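Long-range contacts in periplasmic oligopeptide-binding protein (Burkholderia pseudomallei, PDB 3ZS6), which probably binds oligopeptides in the periplasm and hands them to an ABC transport system for uptake into the cell: residues 12-17 and 213-218; 168-173 and 184-189; 256-261 and 493-498; 437-442 and 457-462. All blocks are in the same frame, centred on the assembly; numbering follows the deposited sequence.

Interaction 1: residues 12-17 and 213-218; sequences PAEVES and YLPIEN
The flat peptide group joining A13 to E14 takes P215 on one face: P215 CB sits 3.7 Å from A13 C and 3.8 Å from E14 N, almost straight above the plane. The E14 carboxylate meets the same ring differently: OE1 stands 4.0 Å from P215 CG, a carbon that lies close to the plane of the carboxylate. E14 reaches this place because CG is anti to the backbone N (chi1 170°) and the chain then bends at chi2, which brings its end beside the proline ring, both side chains pointing the same way. The polar partners of the carboxylate are N189 N, in the loop after strand 181-187, for OE1, and W186 NE1, on that strand, for OE2.

Nearer the start of the loop, P12 O approaches E217 CA at 3.6 Å in a CA-H...O contact with 161° at the hydrogen. The same oxygen accepts a proton from a water 2.6 Å away, and that water gives its other proton to E217 O at 3.0 Å. A second water accepts from E14 N at 2.9 Å and reaches E217 OE2 weakly.

In the fold, the contact continues the parallel pairing of strands 6-11 and 210-215, whose last backbone bonds join V11 to L214 and I216. P12 meanwhile packs on W26 and T27 of helix 26-35.

Past those bonds, chemistry changes from direct pairing to proline packing and water bridges. With both protons committed, the first water ties two carbonyl oxygens, both acceptors, that could not bond each other.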
loop_
_atom_site.group_PDB
_atom_site.type_symbol
_atom_site.label_atom_id
_atom_site.label_comp_id
_atom_site.label_asym_id
_atom_site.label_seq_id
_atom_site.Cartn_x
_atom_site.Cartn_y
_atom_site.Cartn_z
ATOM N N PRO A 12 11.587 5.302 1.660
ATOM C CA PRO A 12 11.691 6.095 0.423
ATOM C C PRO A 12 11.273 7.563 0.563
ATOM O O PRO A 12 11.519 8.349 -0.351
ATOM C CB PRO A 12 10.747 5.364 -0.543
ATOM C CG PRO A 12 9.714 4.725 0.373
ATOM C CD PRO A 12 10.502 4.303 1.596
ATOM N N ALA A 13 10.664 7.933 1.685
ATOM C CA ALA A 13 10.193 9.304 1.873
ATOM C C ALA A 13 9.802 9.551 3.331
ATOM O O ALA A 13 9.691 8.603 4.113
ATOM C CB ALA A 13 9.004 9.584 0.956
ATOM N N GLU A 14 9.610 10.819 3.694
ATOM C CA GLU A 14 9.095 11.174 5.019
ATOM C C GLU A 14 7.688 10.610 5.182
ATOM O O GLU A 14 6.848 10.755 4.284
ATOM C CB GLU A 14 9.069 12.694 5.197
ATOM C CG GLU A 14 8.326 13.188 6.454
ATOM C CD GLU A 14 9.032 12.816 7.754
ATOM O OE1 GLU A 14 10.204 12.369 7.711
ATOM O OE2 GLU A 14 8.407 12.964 8.823
ATOM N N VAL A 15 7.436 9.968 6.320
ATOM C CA VAL A 15 6.136 9.342 6.594
ATOM C C VAL A 15 5.041 10.404 6.684
ATOM O O VAL A 15 5.281 11.493 7.212
ATOM C CB VAL A 15 6.180 8.520 7.914
ATOM C CG1 VAL A 15 6.252 9.451 9.149
ATOM C CG2 VAL A 15 4.988 7.574 8.003
ATOM N N GLU A 16 3.844 10.091 6.182
ATOM C CA GLU A 16 2.764 11.077 6.123
ATOM C C GLU A 16 2.139 11.331 7.498
ATOM O O GLU A 16 1.649 12.421 7.777
ATOM C CB GLU A 16 1.680 10.669 5.107
ATOM C CG GLU A 16 0.884 9.406 5.479
ATOM C CD GLU A 16 1.610 8.111 5.130
ATOM O OE1 GLU A 16 2.765 8.178 4.655
ATOM O OE2 GLU A 16 1.017 7.023 5.319
ATOM N N SER A 17 2.161 10.319 8.355
ATOM C CA SER A 17 1.526 10.428 9.661
ATOM C C SER A 17 1.903 9.210 10.482
ATOM O O SER A 17 2.281 8.183 9.924
ATOM C CB SER A 17 0.003 10.497 9.493
ATOM O OG SER A 17 -0.686 10.483 10.732
ATOM N N TYR A 213 14.658 4.801 11.512
ATOM C CA TYR A 213 14.146 4.943 10.146
ATOM C C TYR A 213 14.662 6.236 9.501
ATOM O O TYR A 213 14.405 7.340 10.005
ATOM C CB TYR A 213 12.609 4.936 10.124
ATOM C CG TYR A 213 11.995 3.560 10.278
ATOM C CD1 TYR A 213 11.937 2.687 9.202
ATOM C CD2 TYR A 213 11.466 3.136 11.493
ATOM C CE1 TYR A 213 11.386 1.415 9.333
ATOM C CE2 TYR A 213 10.909 1.867 11.631
ATOM C CZ TYR A 213 10.874 1.012 10.545
ATOM O OH TYR A 213 10.323 -0.256 10.658
ATOM N N LEU A 214 15.372 6.101 8.386
ATOM C CA LEU A 214 15.902 7.264 7.665
ATOM C C LEU A 214 15.202 7.437 6.322
ATOM O O LEU A 214 15.283 6.559 5.464
ATOM C CB LEU A 214 17.407 7.103 7.408
ATOM C CG LEU A 214 18.298 6.776 8.607
ATOM C CD1 LEU A 214 19.760 6.590 8.153
ATOM C CD2 LEU A 214 18.180 7.890 9.631
ATOM N N PRO A 215 14.503 8.564 6.137
ATOM C CA PRO A 215 13.927 8.884 4.824
ATOM C C PRO A 215 15.019 9.303 3.860
ATOM O O PRO A 215 15.667 10.342 4.065
ATOM C CB PRO A 215 13.016 10.081 5.122
ATOM C CG PRO A 215 13.635 10.718 6.332
ATOM C CD PRO A 215 14.158 9.569 7.155
ATOM N N ILE A 216 15.226 8.496 2.826
ATOM C CA ILE A 216 16.217 8.788 1.793
ATOM C C ILE A 216 15.544 8.611 0.436
ATOM O O ILE A 216 15.157 7.496 0.074
ATOM C CB ILE A 216 17.395 7.799 1.868
ATOM C CG1 ILE A 216 17.998 7.774 3.280
ATOM C CG2 ILE A 216 18.458 8.141 0.829
ATOM C CD1 ILE A 216 18.851 8.985 3.599
ATOM N N GLU A 217 15.419 9.694 -0.320
ATOM C CA GLU A 217 14.637 9.663 -1.547
ATOM C C GLU A 217 15.382 8.994 -2.690
ATOM O O GLU A 217 14.777 8.359 -3.549
ATOM C CB GLU A 217 14.223 11.085 -1.945
ATOM C CG GLU A 217 13.404 11.805 -0.868
ATOM C CD GLU A 217 14.242 12.203 0.353
ATOM O OE1 GLU A 217 15.492 12.172 0.268
ATOM O OE2 GLU A 217 13.647 12.549 1.400
ATOM N N ASN A 218 16.702 9.143 -2.679
ATOM C CA ASN A 218 17.560 8.701 -3.769
ATOM C C ASN A 218 18.186 7.330 -3.485
ATOM O O ASN A 218 18.932 7.172 -2.518
ATOM C CB ASN A 218 18.654 9.747 -3.992
ATOM C CG ASN A 218 19.523 9.439 -5.193
ATOM O OD1 ASN A 218 20.439 8.619 -5.115
ATOM N ND2 ASN A 218 19.247 10.104 -6.313
HETATM O O HOH W 1 11.863 7.979 -2.881
HETATM O O HOH W 2 10.271 12.893 1.705
#

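Interaction 2: residues 168-173 and 184-189; sequences AWTRPK and VDWQPN
P172 and W186 meet with their side chains at about a right angle, the pyrrolidine CG directed at the root of the tryptophan: it lies 3.8 Å from W186 N and 4.0 Å from W186 CB. The next proline carbon, P172 CB, rests 3.8 Å from V184 O. T170 takes the outer end of the indole, its side chain oblique to the ring. T170 OG1 is 3.9 Å from W186 CZ3, at the ring edge and near its plane, and T170 O lies in plane at the same edge, 3.9 Å from CE3. Both oxygens thus face ring C-H groups. OG1 gets there by standing between the backbone N and the carbonyl carbon (chi1 57°), which turns T170 CG2 over the centre of the W169 ring.

A type I turn from A168 to R171 presents T170, while W186 belongs to strand 181-187, an outermost strand of a four-stranded mixed sheet. V184 and D185 form a classic beta bulge there, both facing V193. With CG anti to the backbone N (chi1 -177°), the indole extends from the strand and its NE1 bonds E14. On the strand itself, Q187 NE2 donates to the syn lone pair of D185 OD2 at 2.8 Å, an oxygen also salt-bridged to R191.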
loop_
_atom_site.group_PDB
_atom_site.type_symbol
_atom_site.label_atom_id
_atom_site.label_comp_id
_atom_site.label_asym_id
_atom_site.label_seq_id
_atom_site.Cartn_x
_atom_site.Cartn_y
_atom_site.Cartn_z
ATOM N N ALA A 168 -1.363 16.967 18.331
ATOM C CA ALA A 168 0.009 16.768 18.791
ATOM C C ALA A 168 0.186 15.441 19.521
ATOM O O ALA A 168 1.218 15.208 20.165
ATOM C CB ALA A 168 0.438 17.923 19.695
ATOM N N TRP A 169 -0.808 14.563 19.428
ATOM C CA TRP A 169 -0.756 13.339 20.224
ATOM C C TRP A 169 0.331 12.367 19.762
ATOM O O TRP A 169 0.875 11.610 20.571
ATOM C CB TRP A 169 -2.138 12.681 20.365
ATOM C CG TRP A 169 -2.611 11.832 19.209
ATOM C CD1 TRP A 169 -3.445 12.211 18.188
ATOM C CD2 TRP A 169 -2.324 10.446 18.997
ATOM N NE1 TRP A 169 -3.678 11.147 17.349
ATOM C CE2 TRP A 169 -2.997 10.054 17.820
ATOM C CE3 TRP A 169 -1.557 9.500 19.683
ATOM C CZ2 TRP A 169 -2.921 8.753 17.311
ATOM C CZ3 TRP A 169 -1.486 8.205 19.179
ATOM C CH2 TRP A 169 -2.166 7.846 18.007
ATOM N N THR A 170 0.683 12.423 18.479
ATOM C CA THR A 170 1.733 11.555 17.933
ATOM C C THR A 170 3.153 12.091 18.125
ATOM O O THR A 170 4.120 11.435 17.737
ATOM C CB THR A 170 1.527 11.243 16.429
ATOM O OG1 THR A 170 1.464 12.463 15.682
ATOM C CG2 THR A 170 0.239 10.435 16.207
ATOM N N ARG A 171 3.287 13.279 18.708
ATOM C CA ARG A 171 4.619 13.780 19.046
ATOM C C ARG A 171 5.261 12.864 20.088
ATOM O O ARG A 171 4.580 12.348 20.972
ATOM C CB ARG A 171 4.564 15.221 19.551
ATOM C CG ARG A 171 4.105 16.235 18.511
ATOM C CD ARG A 171 4.117 17.649 19.081
ATOM N NE ARG A 171 3.187 18.534 18.381
ATOM C CZ ARG A 171 3.519 19.334 17.370
ATOM N NH1 ARG A 171 4.771 19.370 16.927
ATOM N NH2 ARG A 171 2.597 20.102 16.803
ATOM N N PRO A 172 6.576 12.648 19.975
ATOM C CA PRO A 172 7.310 11.734 20.859
ATOM C C PRO A 172 6.989 11.941 22.343
ATOM O O PRO A 172 6.930 10.974 23.106
ATOM C CB PRO A 172 8.770 12.082 20.570
ATOM C CG PRO A 172 8.758 12.517 19.129
ATOM C CD PRO A 172 7.440 13.223 18.923
ATOM N N LYS A 173 6.757 13.184 22.741
ATOM C CA LYS A 173 6.555 13.493 24.151
ATOM C C LYS A 173 5.123 13.232 24.625
ATOM O O LYS A 173 4.856 13.202 25.826
ATOM C CB LYS A 173 6.968 14.939 24.438
ATOM C CG LYS A 173 8.435 15.213 24.125
ATOM C CD LYS A 173 8.853 16.604 24.573
ATOM C CE LYS A 173 10.343 16.838 24.353
ATOM N NZ LYS A 173 10.789 18.142 24.934
ATOM N N VAL A 184 10.993 7.462 20.238
ATOM C CA VAL A 184 11.928 8.300 20.994
ATOM C C VAL A 184 12.198 9.642 20.313
ATOM O O VAL A 184 12.296 10.680 20.978
ATOM C CB VAL A 184 13.283 7.590 21.216
ATOM C CG1 VAL A 184 14.200 8.456 22.067
ATOM C CG2 VAL A 184 13.078 6.232 21.860
ATOM N N ASP A 185 12.331 9.628 18.991
ATOM C CA ASP A 185 12.648 10.854 18.260
ATOM C C ASP A 185 11.983 10.845 16.888
ATOM O O ASP A 185 11.908 9.804 16.224
ATOM C CB ASP A 185 14.168 11.015 18.122
ATOM C CG ASP A 185 14.577 12.396 17.617
ATOM O OD1 ASP A 185 13.880 13.389 17.933
ATOM O OD2 ASP A 185 15.603 12.486 16.904
ATOM N N TRP A 186 11.486 12.007 16.479
ATOM C CA TRP A 186 10.901 12.171 15.161
ATOM C C TRP A 186 11.318 13.525 14.603
ATOM O O TRP A 186 10.742 14.552 14.965
ATOM C CB TRP A 186 9.374 12.081 15.233
ATOM C CG TRP A 186 8.686 12.174 13.893
ATOM C CD1 TRP A 186 9.281 12.306 12.666
ATOM C CD2 TRP A 186 7.268 12.150 13.648
ATOM N NE1 TRP A 186 8.323 12.359 11.675
ATOM C CE2 TRP A 186 7.081 12.258 12.251
ATOM C CE3 TRP A 186 6.141 12.039 14.473
ATOM C CZ2 TRP A 186 5.813 12.265 11.663
ATOM C CZ3 TRP A 186 4.880 12.035 13.885
ATOM C CH2 TRP A 186 4.729 12.147 12.490
ATOM N N GLN A 187 12.332 13.528 13.743
ATOM C CA GLN A 187 12.722 14.746 13.041
ATOM C C GLN A 187 12.371 14.590 11.569
ATOM O O GLN A 187 13.018 13.824 10.852
ATOM C CB GLN A 187 14.219 15.023 13.209
ATOM C CG GLN A 187 14.667 15.158 14.662
ATOM C CD GLN A 187 16.155 15.451 14.788
ATOM O OE1 GLN A 187 16.708 16.265 14.046
ATOM N NE2 GLN A 187 16.812 14.771 15.720
ATOM N N PRO A 188 11.338 15.311 11.112
ATOM C CA PRO A 188 10.816 15.119 9.751
ATOM C C PRO A 188 11.897 15.284 8.691
ATOM O O PRO A 188 12.681 16.224 8.762
ATOM C CB PRO A 188 9.757 16.219 9.628
ATOM C CG PRO A 188 9.283 16.420 11.033
ATOM C CD PRO A 188 10.536 16.281 11.876
ATOM N N ASN A 189 11.938 14.367 7.729
ATOM C CA ASN A 189 12.937 14.407 6.662
ATOM C C ASN A 189 14.355 14.182 7.157
ATOM O O ASN A 189 15.324 14.403 6.433
ATOM C CB ASN A 189 12.866 15.726 5.904
ATOM C CG ASN A 189 11.618 15.838 5.078
ATOM O OD1 ASN A 189 10.790 16.722 5.298
ATOM N ND2 ASN A 189 11.463 14.930 4.122
#

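Interaction 3: residues 256-261 and 493-498; sequences GLQLAT and YIDMRA
L259, the centre of an inverse gamma turn, bonds Y493; the turn is the corner where the chain passes from strand 253-258 to strand 260-266, both of which pair with strand 470-480. The evidence for the join is L259 N to Y493 O, 2.9 Å long and nearly straight, with 178° at the hydrogen.

The leucine side chain then runs along the loop that its backbone N has bonded. CB is 3.7 Å from the same Y493 O. CG, anti to the carbonyl carbon (chi1 -73°), moves on to Y493 CB at 4.0 Å. At the tip, L259 CD1 touches both Y493 CB and I494 CG2, the latter 4.1 Å away. The leucine thus touches Y493 at its base, while the phenol leads away; only the ring edge, at Y493 CD1, comes near L257 O.

The other flank of the corner belongs to Q258, whose chain is extended beyond CG and runs past Y493 O to D495. There Q258 NE2 is 2.9 Å from D495 OD2. D495 OD2 is also salt-bridged to R479 of strand 470-480, so the loop is held to the sheet by charge as well. Just beyond, M496, in the conformer described, packs on an acidic side chain of the bound peptide, consistent with a place beside the binding site. The second carboxylate oxygen, D495 OD1, receives R497 NH1 at 2.8 Å, within the guanidinium plane but 50° above the plane of the carboxylate.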
loop_
_atom_site.group_PDB
_atom_site.type_symbol
_atom_site.label_atom_id
_atom_site.label_comp_id
_atom_site.label_asym_id
_atom_site.label_seq_id
_atom_site.Cartn_x
_atom_site.Cartn_y
_atom_site.Cartn_z
ATOM N N GLY A 256 12.931 -11.178 -5.310
ATOM C CA GLY A 256 11.575 -11.674 -5.467
ATOM C C GLY A 256 10.653 -10.620 -6.068
ATOM O O GLY A 256 11.039 -9.463 -6.236
ATOM N N LEU A 257 9.432 -11.023 -6.400
ATOM C CA LEU A 257 8.401 -10.084 -6.817
ATOM C C LEU A 257 7.436 -9.856 -5.654
ATOM O O LEU A 257 7.306 -10.699 -4.764
ATOM C CB LEU A 257 7.645 -10.622 -8.030
ATOM C CG LEU A 257 8.416 -10.788 -9.339
ATOM C CD1 LEU A 257 7.636 -11.678 -10.302
ATOM C CD2 LEU A 257 8.728 -9.438 -9.973
ATOM N N GLN A 258 6.763 -8.711 -5.659
ATOM C CA GLN A 258 5.795 -8.399 -4.614
ATOM C C GLN A 258 4.378 -8.411 -5.166
ATOM O O GLN A 258 4.191 -8.363 -6.382
ATOM C CB GLN A 258 6.113 -7.041 -3.990
ATOM C CG GLN A 258 7.101 -7.134 -2.832
ATOM C CD GLN A 258 7.800 -5.820 -2.549
ATOM O OE1 GLN A 258 7.719 -4.880 -3.341
ATOM N NE2 GLN A 258 8.497 -5.749 -1.419
ATOM N N LEU A 259 3.389 -8.492 -4.275
ATOM C CA LEU A 259 1.994 -8.331 -4.672
ATOM C C LEU A 259 1.719 -6.834 -4.721
ATOM O O LEU A 259 1.068 -6.272 -3.837
ATOM C CB LEU A 259 1.042 -9.026 -3.692
ATOM C CG LEU A 259 0.985 -10.559 -3.732
ATOM C CD1 LEU A 259 0.088 -11.119 -2.618
ATOM C CD2 LEU A 259 0.525 -11.059 -5.108
ATOM N N ALA A 260 2.241 -6.188 -5.755
ATOM C CA ALA A 260 2.214 -4.737 -5.829
ATOM C C ALA A 260 2.355 -4.305 -7.284
ATOM O O ALA A 260 3.094 -4.926 -8.049
ATOM C CB ALA A 260 3.342 -4.144 -4.959
ATOM N N THR A 261 1.640 -3.251 -7.662
ATOM C CA THR A 261 1.589 -2.813 -9.056
ATOM C C THR A 261 2.017 -1.354 -9.200
ATOM O O THR A 261 1.543 -0.480 -8.471
ATOM C CB THR A 261 0.156 -2.981 -9.629
ATOM O OG1 THR A 261 -0.264 -4.342 -9.479
ATOM C CG2 THR A 261 0.094 -2.593 -11.115
ATOM N N TYR A 493 5.012 -11.693 0.727
ATOM C CA TYR A 493 4.684 -11.101 -0.569
ATOM C C TYR A 493 4.070 -9.691 -0.532
ATOM O O TYR A 493 4.079 -8.979 -1.540
ATOM C CB TYR A 493 3.792 -12.058 -1.377
ATOM C CG TYR A 493 4.412 -13.430 -1.560
ATOM C CD1 TYR A 493 5.600 -13.590 -2.272
ATOM C CD2 TYR A 493 3.824 -14.560 -1.009
ATOM C CE1 TYR A 493 6.177 -14.846 -2.438
ATOM C CE2 TYR A 493 4.395 -15.820 -1.167
ATOM C CZ TYR A 493 5.568 -15.956 -1.882
ATOM O OH TYR A 493 6.130 -17.203 -2.042
ATOM N N ILE A 494 3.531 -9.274 0.608
ATOM C CA ILE A 494 3.039 -7.902 0.694
ATOM C C ILE A 494 4.065 -6.985 1.347
ATOM O O ILE A 494 3.808 -5.812 1.574
ATOM C CB ILE A 494 1.657 -7.788 1.375
ATOM C CG1 ILE A 494 1.740 -8.046 2.873
ATOM C CG2 ILE A 494 0.645 -8.720 0.710
ATOM C CD1 ILE A 494 0.422 -7.739 3.589
ATOM N N ASP A 495 5.241 -7.538 1.625
ATOM C CA ASP A 495 6.361 -6.772 2.169
ATOM C C ASP A 495 6.013 -5.998 3.438
ATOM O O ASP A 495 6.364 -4.821 3.583
ATOM C CB ASP A 495 6.981 -5.839 1.116
ATOM C CG ASP A 495 8.312 -5.238 1.583
ATOM O OD1 ASP A 495 8.967 -5.816 2.482
ATOM O OD2 ASP A 495 8.705 -4.188 1.060
ATOM N N MET A 496 5.320 -6.666 4.357
ATOM C CA MET A 496 5.051 -6.093 5.666
ATOM C C MET A 496 5.941 -6.799 6.687
ATOM O O MET A 496 5.544 -7.792 7.320
ATOM C CB MET A 496 3.562 -6.199 6.021
ATOM C CG MET A 496 2.688 -5.059 5.439
ATOM S SD MET A 496 3.043 -3.429 6.163
ATOM C CE MET A 496 3.755 -2.511 4.788
ATOM N N ARG A 497 7.158 -6.289 6.820
ATOM C CA ARG A 497 8.186 -6.951 7.615
ATOM C C ARG A 497 8.547 -6.115 8.834
ATOM O O ARG A 497 9.279 -5.132 8.732
ATOM C CB ARG A 497 9.430 -7.219 6.748
ATOM C CG ARG A 497 9.173 -8.156 5.535
ATOM C CD ARG A 497 10.385 -8.195 4.594
ATOM N NE ARG A 497 10.461 -9.424 3.794
ATOM C CZ ARG A 497 10.090 -9.531 2.517
ATOM N NH1 ARG A 497 9.587 -8.481 1.864
ATOM N NH2 ARG A 497 10.213 -10.699 1.893
ATOM N N ALA A 498 8.007 -6.511 9.980
ATOM C CA ALA A 498 8.176 -5.769 11.223
ATOM C C ALA A 498 9.555 -5.989 11.811
ATOM O O ALA A 498 10.136 -7.068 11.678
ATOM C CB ALA A 498 7.105 -6.185 12.230
#

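Interaction 4: residues 437-442 and 457-462; sequences DSLVAE and TQAHDL
Q458 and L462, which both touch L439 across the contact, lie on a helical turn whose shortest sound polar bond is D461 N to T457 O at 2.9 Å. With backbone polar groups bonded along each helix, the meeting of the two is left to side-chain carbon. L439 carries most of it. Its CB lies 3.7 Å from A459 CB, and its CD1 reaches A459 CA and Q458 CG, each at 4.0 Å, and L462 CD2 at 4.1 Å. Q458 meets that methyl with the length of its extended chain, at about a right angle to the leucine. V440 adds CG2, 4.1 Å from A459 CB.

The axes run nearly antiparallel, at 164°, and approach to 8.7 Å, as expected of a helical hairpin made from helices 434-443 and 449-464 with a short link between them. F417 of helix 414-417 packs on both V440 and A459, and D437 bonds the backbone of C422, a half-cystine of the C422-C432 disulfide.

Because A459 contributes a single methyl, the leucine can come right up to the opposing backbone. The adhesion is therefore one of shape and dispersion, with the exposed Q458 laying its chain, CG through the amide, against the leucine methyl.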
loop_
_atom_site.group_PDB
_atom_site.type_symbol
_atom_site.label_atom_id
_atom_site.label_comp_id
_atom_site.label_asym_id
_atom_site.label_seq_id
_atom_site.Cartn_x
_atom_site.Cartn_y
_atom_site.Cartn_z
ATOM N N ASP A 437 -18.865 -2.489 -10.091
ATOM C CA ASP A 437 -19.195 -2.562 -8.672
ATOM C C ASP A 437 -20.230 -3.655 -8.382
ATOM O O ASP A 437 -20.104 -4.395 -7.405
ATOM C CB ASP A 437 -19.678 -1.201 -8.156
ATOM C CG ASP A 437 -18.551 -0.170 -8.061
ATOM O OD1 ASP A 437 -17.473 -0.388 -8.661
ATOM O OD2 ASP A 437 -18.748 0.865 -7.388
ATOM N N SER A 438 -21.245 -3.771 -9.232
ATOM C CA SER A 438 -22.297 -4.754 -8.979
ATOM C C SER A 438 -21.766 -6.168 -9.184
ATOM O O SER A 438 -22.151 -7.087 -8.466
ATOM C CB SER A 438 -23.541 -4.497 -9.845
ATOM O OG SER A 438 -23.475 -5.198 -11.071
ATOM N N LEU A 439 -20.878 -6.335 -10.158
ATOM C CA LEU A 439 -20.227 -7.621 -10.373
ATOM C C LEU A 439 -19.411 -8.035 -9.147
ATOM O O LEU A 439 -19.394 -9.209 -8.768
ATOM C CB LEU A 439 -19.342 -7.590 -11.624
ATOM C CG LEU A 439 -20.066 -7.623 -12.977
ATOM C CD1 LEU A 439 -19.076 -7.513 -14.126
ATOM C CD2 LEU A 439 -20.917 -8.885 -13.126
ATOM N N VAL A 440 -18.733 -7.075 -8.524
ATOM C CA VAL A 440 -17.950 -7.373 -7.325
ATOM C C VAL A 440 -18.852 -7.792 -6.161
ATOM O O VAL A 440 -18.580 -8.778 -5.475
ATOM C CB VAL A 440 -17.099 -6.177 -6.886
ATOM C CG1 VAL A 440 -16.533 -6.417 -5.477
ATOM C CG2 VAL A 440 -15.982 -5.918 -7.899
ATOM N N ALA A 441 -19.919 -7.032 -5.940
ATOM C CA ALA A 441 -20.856 -7.329 -4.864
ATOM C C ALA A 441 -21.454 -8.721 -5.053
ATOM O O ALA A 441 -21.636 -9.473 -4.090
ATOM C CB ALA A 441 -21.953 -6.274 -4.811
ATOM N N GLU A 442 -21.744 -9.059 -6.306
ATOM C CA GLU A 442 -22.249 -10.380 -6.649
ATOM C C GLU A 442 -21.213 -11.462 -6.336
ATOM O O GLU A 442 -21.528 -12.462 -5.693
ATOM C CB GLU A 442 -22.650 -10.430 -8.125
ATOM C CG GLU A 442 -23.197 -11.771 -8.568
ATOM C CD GLU A 442 -23.916 -11.703 -9.903
ATOM O OE1 GLU A 442 -23.365 -11.122 -10.863
ATOM O OE2 GLU A 442 -25.046 -12.227 -9.987
ATOM N N THR A 457 -12.783 -11.767 -11.830
ATOM C CA THR A 457 -11.978 -11.687 -13.037
ATOM C C THR A 457 -12.746 -10.911 -14.101
ATOM O O THR A 457 -12.195 -10.022 -14.761
ATOM C CB THR A 457 -11.626 -13.090 -13.574
ATOM O OG1 THR A 457 -10.864 -13.801 -12.593
ATOM C CG2 THR A 457 -10.816 -12.988 -14.854
ATOM N N GLN A 458 -14.027 -11.239 -14.249
ATOM C CA GLN A 458 -14.881 -10.543 -15.204
ATOM C C GLN A 458 -14.946 -9.052 -14.887
ATOM O O GLN A 458 -14.788 -8.220 -15.775
ATOM C CB GLN A 458 -16.285 -11.149 -15.232
ATOM C CG GLN A 458 -17.223 -10.440 -16.193
ATOM C CD GLN A 458 -18.633 -10.994 -16.155
ATOM O OE1 GLN A 458 -18.933 -11.922 -15.398
ATOM N NE2 GLN A 458 -19.512 -10.420 -16.972
ATOM N N ALA A 459 -15.157 -8.721 -13.615
ATOM C CA ALA A 459 -15.190 -7.326 -13.176
ATOM C C ALA A 459 -13.857 -6.592 -13.392
ATOM O O ALA A 459 -13.849 -5.432 -13.818
ATOM C CB ALA A 459 -15.611 -7.238 -11.715
ATOM N N HIS A 460 -12.740 -7.251 -13.088
ATOM C CA HIS A 460 -11.431 -6.630 -13.297
ATOM C C HIS A 460 -11.211 -6.326 -14.780
ATOM O O HIS A 460 -10.891 -5.188 -15.139
ATOM C CB HIS A 460 -10.284 -7.490 -12.741
ATOM C CG HIS A 460 -8.922 -6.891 -12.950
ATOM N ND1 HIS A 460 -7.903 -7.561 -13.597
ATOM C CD2 HIS A 460 -8.415 -5.680 -12.611
ATOM C CE1 HIS A 460 -6.830 -6.789 -13.647
ATOM N NE2 HIS A 460 -7.115 -5.641 -13.057
ATOM N N ASP A 461 -11.391 -7.337 -15.631
ATOM C CA ASP A 461 -11.282 -7.161 -17.083
ATOM C C ASP A 461 -12.161 -6.015 -17.577
ATOM O O ASP A 461 -11.735 -5.195 -18.393
ATOM C CB ASP A 461 -11.698 -8.436 -17.832
ATOM C CG ASP A 461 -10.742 -9.598 -17.614
ATOM O OD1 ASP A 461 -9.629 -9.394 -17.076
ATOM O OD2 ASP A 461 -11.112 -10.727 -18.004
ATOM N N LEU A 462 -13.399 -5.975 -17.098
ATOM C CA LEU A 462 -14.337 -4.944 -17.528
ATOM C C LEU A 462 -13.789 -3.557 -17.212
ATOM O O LEU A 462 -13.795 -2.662 -18.066
ATOM C CB LEU A 462 -15.700 -5.136 -16.859
ATOM C CG LEU A 462 -16.806 -4.199 -17.351
ATOM C CD1 LEU A 462 -16.980 -4.341 -18.858
ATOM C CD2 LEU A 462 -18.129 -4.465 -16.621
#

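Overall arrangement
Interactions 1 and 2 share the four-stranded sheet that includes 181-187 and 210-215, and they touch directly: E14 of interaction 1 bonds N189 and W186 of interaction 2. The first is partly buried and bridged by water; the second is a surface contact of proline, threonine and an indole edge. Interaction 3, nearest the chain's centre at 9 Å, joins a loop to strands of the seven-stranded mixed sheet and differs in using a direct backbone bond together with buried charges. Interaction 4 is buried although its centre lies 22 Å out; it is held by carbon packing, with the chain of Q458 at its rim, and stands on the opposite side of the chain's centre from interactions 1 and 2, about 36 and 43 Å between centres.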